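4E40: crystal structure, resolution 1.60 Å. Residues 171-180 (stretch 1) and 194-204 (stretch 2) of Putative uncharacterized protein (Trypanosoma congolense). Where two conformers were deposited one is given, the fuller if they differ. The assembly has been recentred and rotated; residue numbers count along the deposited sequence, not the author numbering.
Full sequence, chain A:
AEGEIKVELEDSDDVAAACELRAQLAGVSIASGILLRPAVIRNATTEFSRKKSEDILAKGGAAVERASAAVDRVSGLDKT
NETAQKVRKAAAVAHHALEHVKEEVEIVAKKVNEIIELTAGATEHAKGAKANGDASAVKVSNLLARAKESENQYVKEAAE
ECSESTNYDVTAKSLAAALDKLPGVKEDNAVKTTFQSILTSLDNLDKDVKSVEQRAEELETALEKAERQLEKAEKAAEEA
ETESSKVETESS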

# COMPACT_ATOMS: atom_id res chain seq x y z
N THR A 171 -4.08 -10.61 14.91
CA THR A 171 -3.67 -9.24 14.70
C THR A 171 -2.49 -8.95 15.62
O THR A 171 -2.24 -9.68 16.57
CB THR A 171 -4.77 -8.20 14.99
OG1 THR A 171 -5.14 -8.28 16.36
CG2 THR A 171 -6.02 -8.52 14.17
N ALA A 172 -1.79 -7.84 15.32
CA ALA A 172 -0.73 -7.45 16.28
C ALA A 172 -1.35 -7.23 17.67
O ALA A 172 -0.71 -7.57 18.67
CB ALA A 172 0.01 -6.15 15.79
N LYS A 173 -2.54 -6.69 17.75
CA LYS A 173 -3.20 -6.48 19.02
C LYS A 173 -3.49 -7.78 19.73
O LYS A 173 -3.20 -7.91 20.94
CB LYS A 173 -4.50 -5.70 18.75
CG LYS A 173 -5.28 -5.43 20.03
CD LYS A 173 -6.59 -4.68 19.69
CE LYS A 173 -7.37 -4.35 20.97
NZ LYS A 173 -8.60 -3.58 20.60
N SER A 174 -4.05 -8.77 19.01
CA SER A 174 -4.35 -10.00 19.72
C SER A 174 -3.09 -10.79 20.08
O SER A 174 -3.04 -11.41 21.15
CB SER A 174 -5.34 -10.90 18.90
OG SER A 174 -4.64 -11.45 17.76
N LEU A 175 -2.03 -10.70 19.27
CA LEU A 175 -0.83 -11.42 19.60
C LEU A 175 -0.19 -10.78 20.85
O LEU A 175 0.29 -11.49 21.70
CB LEU A 175 0.11 -11.41 18.40
CG LEU A 175 1.48 -12.04 18.68
CD1 LEU A 175 1.38 -13.52 19.13
CD2 LEU A 175 2.33 -11.91 17.41
N ALA A 176 -0.16 -9.43 20.85
CA ALA A 176 0.41 -8.77 22.05
C ALA A 176 -0.35 -9.15 23.31
O ALA A 176 0.28 -9.38 24.36
CB ALA A 176 0.42 -7.26 21.83
N ALA A 177 -1.70 -9.22 23.23
CA ALA A 177 -2.48 -9.63 24.42
C ALA A 177 -2.08 -11.04 24.87
O ALA A 177 -1.95 -11.36 26.06
CB ALA A 177 -3.98 -9.56 24.12
N ALA A 178 -1.89 -11.95 23.88
CA ALA A 178 -1.56 -13.36 24.20
C ALA A 178 -0.16 -13.45 24.82
O ALA A 178 0.05 -14.21 25.79
CB ALA A 178 -1.61 -14.17 22.90
N LEU A 179 0.77 -12.62 24.35
CA LEU A 179 2.12 -12.63 24.94
C LEU A 179 2.10 -12.09 26.36
O LEU A 179 2.84 -12.59 27.22
CB LEU A 179 3.06 -11.74 24.12
CG LEU A 179 3.47 -12.36 22.78
CD1 LEU A 179 3.95 -11.24 21.82
CD2 LEU A 179 4.54 -13.45 23.06
N ASP A 180 1.28 -11.08 26.58
CA ASP A 180 1.25 -10.43 27.92
C ASP A 180 0.68 -11.36 28.96
O ASP A 180 0.98 -11.18 30.15
CB ASP A 180 0.41 -9.17 27.87
CG ASP A 180 1.10 -8.05 27.14
OD1 ASP A 180 2.28 -8.18 26.70
OD2 ASP A 180 0.40 -7.03 26.91
N THR A 194 12.46 -12.04 18.82
CA THR A 194 11.62 -12.58 17.77
C THR A 194 10.17 -12.11 17.91
O THR A 194 9.57 -11.59 16.95
CB THR A 194 11.73 -14.10 17.77
OG1 THR A 194 13.10 -14.45 17.52
CG2 THR A 194 10.85 -14.69 16.67
N PHE A 195 9.66 -12.19 19.12
CA PHE A 195 8.28 -11.72 19.37
C PHE A 195 8.13 -10.22 19.14
O PHE A 195 7.15 -9.77 18.48
CB PHE A 195 7.84 -11.99 20.83
CG PHE A 195 7.66 -13.44 21.20
CD1 PHE A 195 7.17 -14.45 20.31
CD2 PHE A 195 7.98 -13.81 22.51
CE1 PHE A 195 6.97 -15.76 20.75
CE2 PHE A 195 7.75 -15.09 22.96
CZ PHE A 195 7.26 -16.09 22.08
N GLN A 196 9.07 -9.40 19.63
CA GLN A 196 9.01 -7.98 19.39
C GLN A 196 9.09 -7.66 17.91
O GLN A 196 8.35 -6.78 17.46
CB GLN A 196 10.11 -7.21 20.14
CG GLN A 196 9.78 -5.70 20.22
CD GLN A 196 8.27 -5.38 20.48
OE1 GLN A 196 7.57 -4.77 19.61
NE2 GLN A 196 7.75 -5.83 21.66
N SER A 197 9.89 -8.42 17.16
CA SER A 197 10.03 -8.14 15.72
C SER A 197 8.72 -8.45 14.99
O SER A 197 8.38 -7.80 14.02
CB SER A 197 11.20 -8.94 15.13
OG SER A 197 10.75 -10.25 14.87
N ILE A 198 7.96 -9.44 15.45
CA ILE A 198 6.70 -9.75 14.76
C ILE A 198 5.76 -8.57 14.91
O ILE A 198 5.12 -8.20 13.97
CB ILE A 198 5.98 -11.00 15.34
CG1 ILE A 198 6.86 -12.24 15.12
CG2 ILE A 198 4.60 -11.17 14.68
CD1 ILE A 198 6.44 -13.41 16.05
N LEU A 199 5.64 -8.03 16.14
CA LEU A 199 4.73 -6.96 16.46
C LEU A 199 5.14 -5.69 15.65
O LEU A 199 4.26 -5.10 15.03
CB LEU A 199 4.72 -6.65 17.96
CG LEU A 199 4.18 -7.77 18.88
CD1 LEU A 199 4.26 -7.29 20.35
CD2 LEU A 199 2.70 -8.03 18.49
N THR A 200 6.44 -5.39 15.63
CA THR A 200 6.91 -4.24 14.82
C THR A 200 6.67 -4.45 13.34
O THR A 200 6.18 -3.52 12.63
CB THR A 200 8.34 -3.86 15.17
OG1 THR A 200 9.21 -4.97 15.06
CG2 THR A 200 8.43 -3.42 16.54
N SER A 201 6.96 -5.64 12.85
CA SER A 201 6.75 -5.93 11.39
C SER A 201 5.28 -5.86 11.03
O SER A 201 4.92 -5.23 10.01
CB SER A 201 7.30 -7.29 11.00
OG SER A 201 8.72 -7.31 11.12
N LEU A 202 4.38 -6.44 11.85
CA LEU A 202 2.96 -6.36 11.54
C LEU A 202 2.43 -4.92 11.61
O LEU A 202 1.59 -4.54 10.77
CB LEU A 202 2.13 -7.19 12.52
CG LEU A 202 2.26 -8.69 12.29
CD1 LEU A 202 1.54 -9.45 13.44
CD2 LEU A 202 1.73 -9.15 10.93
N ASP A 203 2.89 -4.14 12.58
CA ASP A 203 2.41 -2.75 12.69
C ASP A 203 2.96 -1.86 11.54
O ASP A 203 2.26 -0.98 11.03
CB ASP A 203 2.63 -2.20 14.11
CG ASP A 203 1.66 -2.83 15.17
OD1 ASP A 203 0.40 -2.78 14.97
OD2 ASP A 203 2.12 -3.38 16.23
N ASN A 204 4.15 -2.16 11.06
CA ASN A 204 4.72 -1.42 9.90
C ASN A 204 4.01 -1.82 8.61
O ASN A 204 3.74 -0.98 7.76
CB ASN A 204 6.24 -1.60 9.80
CG ASN A 204 6.97 -0.78 10.86
OD1 ASN A 204 6.48 0.28 11.24
ND2 ASN A 204 8.15 -1.21 11.28

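How does stretch 1 begin as it comes up against the second helix? Thr171 sits at the N-cap, just before the helix, and its OG1 accepts a hydrogen bond from Ser174 N at 2.9 Å. The exchange is reciprocal: Thr171 N donates to Ser174 OG at 3.0 Å, nearly in line. These bonds satisfy backbone NH groups at the helix start, where no preceding turn can do so, and neither residue touches stretch 2.

What does Ala172 touch on the second helix? Here the backbones come close, with Ala172 CA 5.5 Å from Leu199 CA. The methyl points toward stretch 2 and packs with Ala172 CB 4.0 Å from Leu202 CB and 3.5 Å from Asp203 OD1. Its carbonyl also meets the neighbouring leucine, Ala172 O lying 3.4 Å from Leu199 CD2; that oxygen is already bonded within its own helix, to Ala176 N at 2.9 Å.

How do Leu175 and Ala176 continue the packing? One turn on, buried Leu175 points toward stretch 2 and places its CD2 3.6 Å from Ile198 CG2 and 4.0 Å from Leu199 CD2. Ala176 contributes from the side, its CB 4.1 Å from Leu199 CD1. Together with Ala172 and Leu179 they form the hole that receives Leu199 as a knob.

What closes the contact at Leu179? Leu179 CD1 reaches Leu199 CD1 at 4.2 Å, while Leu179 CD2 lies 3.5 Å from Phe195 CD2. That second methyl stands over the ring face, almost along the ring normal, making a CH-pi contact. The backbones have separated here, with Leu179 CA 8.4 Å from Phe195 CA, and the side chains of Leu179 and Phe195 span the gap between these nearly antiparallel helices. No hydrogen bond crosses between the stretches; the contact rests chiefly on apolar packing.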